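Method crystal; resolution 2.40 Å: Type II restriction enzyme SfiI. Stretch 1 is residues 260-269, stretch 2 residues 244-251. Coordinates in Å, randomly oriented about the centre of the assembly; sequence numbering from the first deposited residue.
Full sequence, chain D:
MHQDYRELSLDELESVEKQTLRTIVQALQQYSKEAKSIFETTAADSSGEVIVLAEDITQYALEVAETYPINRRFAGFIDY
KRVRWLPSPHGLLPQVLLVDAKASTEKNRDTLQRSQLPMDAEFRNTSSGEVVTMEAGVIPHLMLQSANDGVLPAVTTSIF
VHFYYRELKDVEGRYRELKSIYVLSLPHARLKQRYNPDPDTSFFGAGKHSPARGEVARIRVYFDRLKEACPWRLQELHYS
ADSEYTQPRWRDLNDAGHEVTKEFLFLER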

ATOM      1  N   VAL D 260      -5.781  35.605   2.504  1.00 36.29           N
ATOM      2  CA  VAL D 260      -4.471  35.602   1.877  1.00 33.87           C
ATOM      3  C   VAL D 260      -4.323  34.411   0.943  1.00 32.79           C
ATOM      4  O   VAL D 260      -4.988  33.386   1.113  1.00 32.21           O
ATOM      5  CB  VAL D 260      -3.357  35.541   2.946  1.00 34.13           C
ATOM      6  CG1 VAL D 260      -1.991  35.397   2.287  1.00 36.73           C
ATOM      7  CG2 VAL D 260      -3.392  36.800   3.792  1.00 35.77           C
ATOM      8  N   THR D 261      -3.456  34.560  -0.048  1.00 29.86           N
ATOM      9  CA  THR D 261      -3.186  33.495  -0.997  1.00 29.37           C
ATOM     10  C   THR D 261      -1.685  33.392  -1.118  1.00 28.41           C
ATOM     11  O   THR D 261      -0.968  34.385  -0.997  1.00 27.01           O
ATOM     12  CB  THR D 261      -3.795  33.783  -2.395  1.00 31.04           C
ATOM     13  OG1 THR D 261      -5.189  33.449  -2.388  1.00 35.42           O
ATOM     14  CG2 THR D 261      -3.100  32.970  -3.468  1.00 29.04           C
ATOM     15  N   LYS D 262      -1.215  32.179  -1.347  1.00 27.18           N
ATOM     16  CA  LYS D 262       0.198  31.931  -1.486  1.00 27.83           C
ATOM     17  C   LYS D 262       0.340  30.788  -2.464  1.00 28.71           C
ATOM     18  O   LYS D 262      -0.604  30.028  -2.681  1.00 29.18           O
ATOM     19  CB  LYS D 262       0.798  31.511  -0.139  1.00 28.72           C
ATOM     20  CG  LYS D 262       0.164  30.239   0.445  1.00 30.28           C
ATOM     21  CD  LYS D 262       0.897  29.713   1.678  1.00 31.40           C
ATOM     22  CE  LYS D 262       2.251  29.142   1.314  1.00 32.59           C
ATOM     23  NZ  LYS D 262       2.919  28.475   2.470  1.00 36.46           N
ATOM     24  N   GLU D 263       1.511  30.688  -3.077  1.00 28.95           N
ATOM     25  CA  GLU D 263       1.789  29.584  -3.974  1.00 28.21           C
ATOM     26  C   GLU D 263       2.650  28.641  -3.146  1.00 25.34           C
ATOM     27  O   GLU D 263       3.439  29.079  -2.314  1.00 23.88           O
ATOM     28  CB  GLU D 263       2.536  30.052  -5.228  1.00 30.94           C
ATOM     29  CG  GLU D 263       1.620  30.728  -6.252  1.00 39.49           C
ATOM     30  CD  GLU D 263       2.221  30.788  -7.649  1.00 43.00           C
ATOM     31  OE1 GLU D 263       2.427  29.715  -8.261  1.00 43.59           O
ATOM     32  OE2 GLU D 263       2.489  31.913  -8.133  1.00 46.42           O
ATOM     33  N   PHE D 264       2.480  27.347  -3.353  1.00 23.96           N
ATOM     34  CA  PHE D 264       3.241  26.369  -2.599  1.00 20.69           C
ATOM     35  C   PHE D 264       3.985  25.445  -3.534  1.00 20.35           C
ATOM     36  O   PHE D 264       3.653  25.335  -4.712  1.00 21.19           O
ATOM     37  CB  PHE D 264       2.302  25.576  -1.692  1.00 19.63           C
ATOM     38  CG  PHE D 264       1.218  24.834  -2.428  1.00 17.45           C
ATOM     39  CD1 PHE D 264       1.465  23.580  -2.985  1.00 16.32           C
ATOM     40  CD2 PHE D 264      -0.053  25.380  -2.547  1.00 14.91           C
ATOM     41  CE1 PHE D 264       0.456  22.876  -3.646  1.00 15.15           C
ATOM     42  CE2 PHE D 264      -1.069  24.689  -3.206  1.00 16.09           C
ATOM     43  CZ  PHE D 264      -0.812  23.428  -3.757  1.00 15.82           C
ATOM     44  N   LEU D 265       5.008  24.786  -3.012  1.00 19.89           N
ATOM     45  CA  LEU D 265       5.785  23.876  -3.829  1.00 17.79           C
ATOM     46  C   LEU D 265       5.100  22.523  -3.860  1.00 17.05           C
ATOM     47  O   LEU D 265       4.401  22.152  -2.923  1.00 17.28           O
ATOM     48  CB  LEU D 265       7.185  23.735  -3.253  1.00 16.38           C
ATOM     49  CG  LEU D 265       7.935  25.044  -3.016  1.00 18.97           C
ATOM     50  CD1 LEU D 265       9.306  24.734  -2.435  1.00 19.37           C
ATOM     51  CD2 LEU D 265       8.066  25.807  -4.319  1.00 18.37           C
ATOM     52  N   PHE D 266       5.295  21.790  -4.946  1.00 17.10           N
ATOM     53  CA  PHE D 266       4.714  20.464  -5.072  1.00 18.85           C
ATOM     54  C   PHE D 266       5.720  19.590  -5.794  1.00 19.72           C
ATOM     55  O   PHE D 266       6.601  20.104  -6.489  1.00 21.11           O
ATOM     56  CB  PHE D 266       3.376  20.524  -5.829  1.00 18.53           C
ATOM     57  CG  PHE D 266       3.494  20.953  -7.273  1.00 18.81           C
ATOM     58  CD1 PHE D 266       3.671  20.012  -8.281  1.00 19.04           C
ATOM     59  CD2 PHE D 266       3.374  22.293  -7.625  1.00 16.78           C
ATOM     60  CE1 PHE D 266       3.722  20.401  -9.626  1.00 19.36           C
ATOM     61  CE2 PHE D 266       3.423  22.690  -8.958  1.00 18.38           C
ATOM     62  CZ  PHE D 266       3.596  21.742  -9.961  1.00 17.83           C
ATOM     63  N   LEU D 267       5.609  18.277  -5.617  1.00 19.66           N
ATOM     64  CA  LEU D 267       6.531  17.356  -6.263  1.00 21.80           C
ATOM     65  C   LEU D 267       5.864  16.619  -7.420  1.00 24.12           C
ATOM     66  O   LEU D 267       4.645  16.675  -7.585  1.00 24.02           O
ATOM     67  CB  LEU D 267       7.056  16.323  -5.252  1.00 22.19           C
ATOM     68  CG  LEU D 267       7.755  16.775  -3.968  1.00 23.28           C
ATOM     69  CD1 LEU D 267       8.657  17.964  -4.243  1.00 21.47           C
ATOM     70  CD2 LEU D 267       6.726  17.162  -2.962  1.00 25.38           C
ATOM     71  N   GLU D 268       6.673  15.919  -8.209  1.00 26.16           N
ATOM     72  CA  GLU D 268       6.171  15.146  -9.336  1.00 29.15           C
ATOM     73  C   GLU D 268       5.390  13.925  -8.839  1.00 31.25           C
ATOM     74  O   GLU D 268       4.390  13.529  -9.435  1.00 32.08           O
ATOM     75  CB  GLU D 268       7.333  14.696 -10.215  1.00 27.44           C
ATOM     76  N   ARG D 269       5.856  13.331  -7.746  1.00 34.06           N
ATOM     77  CA  ARG D 269       5.215  12.148  -7.168  1.00 37.83           C
ATOM     78  C   ARG D 269       5.450  10.901  -8.019  1.00 38.94           C
ATOM     79  O   ARG D 269       5.984  11.038  -9.142  1.00 40.05           O
ATOM     80  CB  ARG D 269       3.712  12.386  -6.999  1.00 38.37           C
ATOM     81  OXT ARG D 269       5.089   9.800  -7.552  1.00 39.61           O
TER
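Stretch 2 244-251: EYTQPRWR

At the centre of the contact lies P248, which loses more surface to the other stretch than any other residue here. Its CB sits 3.8 Å from the centroid of the F264 ring and only 11° off the ring normal, so a C-H of the proline lies over the face of the aromatic system. The same P248 CB lies 3.8 Å from F266 CD2, so the compact pyrrolidine ring touches both phenylalanines. Both rings have chi1 in the p well, and the CA-to-CB bond of F266 points toward stretch 2, whereas that of F264 runs sideways and the ring comes nearer.

Beyond P248 on the loop side, F266 meets Y245. The ring centroids are 5.0 Å apart with planes inclined at 48°, an oblique aromatic pair in which F266 CE1 lies over one face of the Y245 ring, 3.6 Å from Y245 CD2. Tyrosine suits a partly exposed place: its ring covers the phenylalanine while its hydroxyl extends to the chain's end, where Y245 OH is 4.2 Å from E268 CA. On the strand side, F264 CD2 packs 3.9 Å from W250 CB; the indole beyond it leads away, and K262 CG approaches its edge.

The backbones join this core to an antiparallel pairing of the two strands. Strand 249-251 runs at 156° to strand 260-263, with the axes approaching to 4.7 Å, and every residue of the two strands has extended phi/psi values. K262 and W250 form the hydrogen-bonded pair: W250 N donates to K262 O at 2.8 Å and nearly straight, and K262 N donates to W250 O at 3.1 Å. The ladder reaches past the strands where F264 N donates to P248 O at 3.1 Å. Proline, lacking an amide hydrogen, can still accept through its carbonyl. Flanking pairs T261-R251 and E263-R249 are not hydrogen-bonded, and their CA atoms stand 4.5 Å apart; here CA-H...O contacts fill in, the shortest from E263 CA to P248 O at 3.0 Å.

Side chains alternate across the sheet. K262 and W250 share one face, where the aliphatic part of the lysine can lie beside the indole while its amine is hydrogen-bonded elsewhere in the structure. The other face carries T261, E263, R249 and R251. T261 and E263 are exposed, as suits polar side chains; T261 OG1 is 4.2 Å from R251 CB, and at the outer edge E263 OE1 stands 3.8 Å from Q247 NE2, too far for a hydrogen bond.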

ATOM      1  N   GLU D 244       1.654  22.532 -17.261  1.00 34.96           N
ATOM      2  CA  GLU D 244       0.805  21.359 -17.462  1.00 33.97           C
ATOM      3  C   GLU D 244       0.038  21.055 -16.180  1.00 31.80           C
ATOM      4  O   GLU D 244      -1.020  20.429 -16.212  1.00 31.77           O
ATOM      5  CB  GLU D 244       1.637  20.130 -17.819  1.00 37.71           C
ATOM      6  CG  GLU D 244       2.593  20.285 -18.978  1.00 41.72           C
ATOM      7  CD  GLU D 244       3.277  18.968 -19.304  1.00 46.07           C
ATOM      8  OE1 GLU D 244       2.642  18.136 -19.994  1.00 47.47           O
ATOM      9  OE2 GLU D 244       4.432  18.754 -18.854  1.00 45.95           O
ATOM     10  N   TYR D 245       0.597  21.469 -15.046  1.00 27.69           N
ATOM     11  CA  TYR D 245      -0.061  21.250 -13.770  1.00 25.07           C
ATOM     12  C   TYR D 245      -0.852  22.500 -13.472  1.00 23.39           C
ATOM     13  O   TYR D 245      -0.655  23.528 -14.115  1.00 23.00           O
ATOM     14  CB  TYR D 245       0.946  21.056 -12.636  1.00 23.33           C
ATOM     15  CG  TYR D 245       1.807  19.826 -12.732  1.00 22.67           C
ATOM     16  CD1 TYR D 245       2.905  19.778 -13.591  1.00 21.73           C
ATOM     17  CD2 TYR D 245       1.544  18.714 -11.934  1.00 22.07           C
ATOM     18  CE1 TYR D 245       3.725  18.648 -13.648  1.00 22.42           C
ATOM     19  CE2 TYR D 245       2.352  17.583 -11.983  1.00 22.80           C
ATOM     20  CZ  TYR D 245       3.439  17.554 -12.841  1.00 21.69           C
ATOM     21  OH  TYR D 245       4.225  16.422 -12.890  1.00 22.73           O
ATOM     22  N   THR D 246      -1.738  22.414 -12.494  1.00 21.14           N
ATOM     23  CA  THR D 246      -2.523  23.568 -12.102  1.00 21.18           C
ATOM     24  C   THR D 246      -1.624  24.540 -11.323  1.00 21.25           C
ATOM     25  O   THR D 246      -0.515  24.188 -10.926  1.00 20.44           O
ATOM     26  CB  THR D 246      -3.698  23.152 -11.196  1.00 21.22           C
ATOM     27  OG1 THR D 246      -3.221  22.248 -10.192  1.00 17.83           O
ATOM     28  CG2 THR D 246      -4.805  22.485 -12.012  1.00 18.18           C
ATOM     29  N   GLN D 247      -2.103  25.763 -11.122  1.00 21.95           N
ATOM     30  CA  GLN D 247      -1.353  26.755 -10.366  1.00 23.19           C
ATOM     31  C   GLN D 247      -1.493  26.391  -8.888  1.00 22.38           C
ATOM     32  O   GLN D 247      -2.595  26.409  -8.331  1.00 21.06           O
ATOM     33  CB  GLN D 247      -1.908  28.164 -10.621  1.00 25.28           C
ATOM     34  CG  GLN D 247      -1.762  28.635 -12.058  1.00 30.22           C
ATOM     35  CD  GLN D 247      -0.313  28.896 -12.457  1.00 34.62           C
ATOM     36  OE1 GLN D 247       0.032  28.862 -13.644  1.00 37.71           O
ATOM     37  NE2 GLN D 247       0.537  29.172 -11.470  1.00 35.99           N
ATOM     38  N   PRO D 248      -0.373  26.042  -8.236  1.00 22.18           N
ATOM     39  CA  PRO D 248      -0.380  25.667  -6.820  1.00 21.81           C
ATOM     40  C   PRO D 248      -0.693  26.875  -5.939  1.00 21.06           C
ATOM     41  O   PRO D 248       0.212  27.535  -5.430  1.00 21.84           O
ATOM     42  CB  PRO D 248       1.037  25.145  -6.608  1.00 21.08           C
ATOM     43  CG  PRO D 248       1.833  26.068  -7.501  1.00 21.25           C
ATOM     44  CD  PRO D 248       1.005  26.092  -8.762  1.00 21.03           C
ATOM     45  N   ARG D 249      -1.974  27.168  -5.769  1.00 18.94           N
ATOM     46  CA  ARG D 249      -2.377  28.301  -4.958  1.00 20.56           C
ATOM     47  C   ARG D 249      -3.235  27.856  -3.780  1.00 20.21           C
ATOM     48  O   ARG D 249      -4.216  27.131  -3.948  1.00 19.25           O
ATOM     49  CB  ARG D 249      -3.131  29.331  -5.826  1.00 20.28           C
ATOM     50  N   TRP D 250      -2.845  28.275  -2.583  1.00 20.72           N
ATOM     51  CA  TRP D 250      -3.595  27.918  -1.386  1.00 21.53           C
ATOM     52  C   TRP D 250      -4.146  29.175  -0.756  1.00 22.92           C
ATOM     53  O   TRP D 250      -3.413  30.136  -0.528  1.00 21.74           O
ATOM     54  CB  TRP D 250      -2.706  27.165  -0.383  1.00 19.40           C
ATOM     55  CG  TRP D 250      -3.308  27.038   0.997  1.00 17.33           C
ATOM     56  CD1 TRP D 250      -3.030  27.814   2.084  1.00 16.41           C
ATOM     57  CD2 TRP D 250      -4.302  26.089   1.424  1.00 17.69           C
ATOM     58  NE1 TRP D 250      -3.782  27.410   3.164  1.00 17.08           N
ATOM     59  CE2 TRP D 250      -4.572  26.356   2.789  1.00 16.71           C
ATOM     60  CE3 TRP D 250      -4.988  25.041   0.788  1.00 15.14           C
ATOM     61  CZ2 TRP D 250      -5.499  25.615   3.532  1.00 15.60           C
ATOM     62  CZ3 TRP D 250      -5.910  24.304   1.523  1.00 16.21           C
ATOM     63  CH2 TRP D 250      -6.156  24.596   2.886  1.00 18.53           C
ATOM     64  N   ARG D 251      -5.452  29.157  -0.504  1.00 25.57           N
ATOM     65  CA  ARG D 251      -6.170  30.273   0.102  1.00 25.84           C
ATOM     66  C   ARG D 251      -6.326  30.013   1.600  1.00 27.64           C
ATOM     67  O   ARG D 251      -6.771  28.940   2.020  1.00 26.58           O
ATOM     68  CB  ARG D 251      -7.548  30.427  -0.557  1.00 25.69           C
ATOM     69  CG  ARG D 251      -8.441  31.479   0.083  1.00 25.37           C
ATOM     70  CD  ARG D 251      -9.788  31.541  -0.617  1.00 25.03           C
ATOM     71  NE  ARG D 251      -9.675  32.153  -1.936  1.00 25.67           N
ATOM     72  CZ  ARG D 251     -10.121  31.610  -3.066  1.00 26.23           C
ATOM     73  NH1 ARG D 251     -10.722  30.422  -3.058  1.00 23.01           N
ATOM     74  NH2 ARG D 251      -9.966  32.264  -4.211  1.00 26.08           N
TER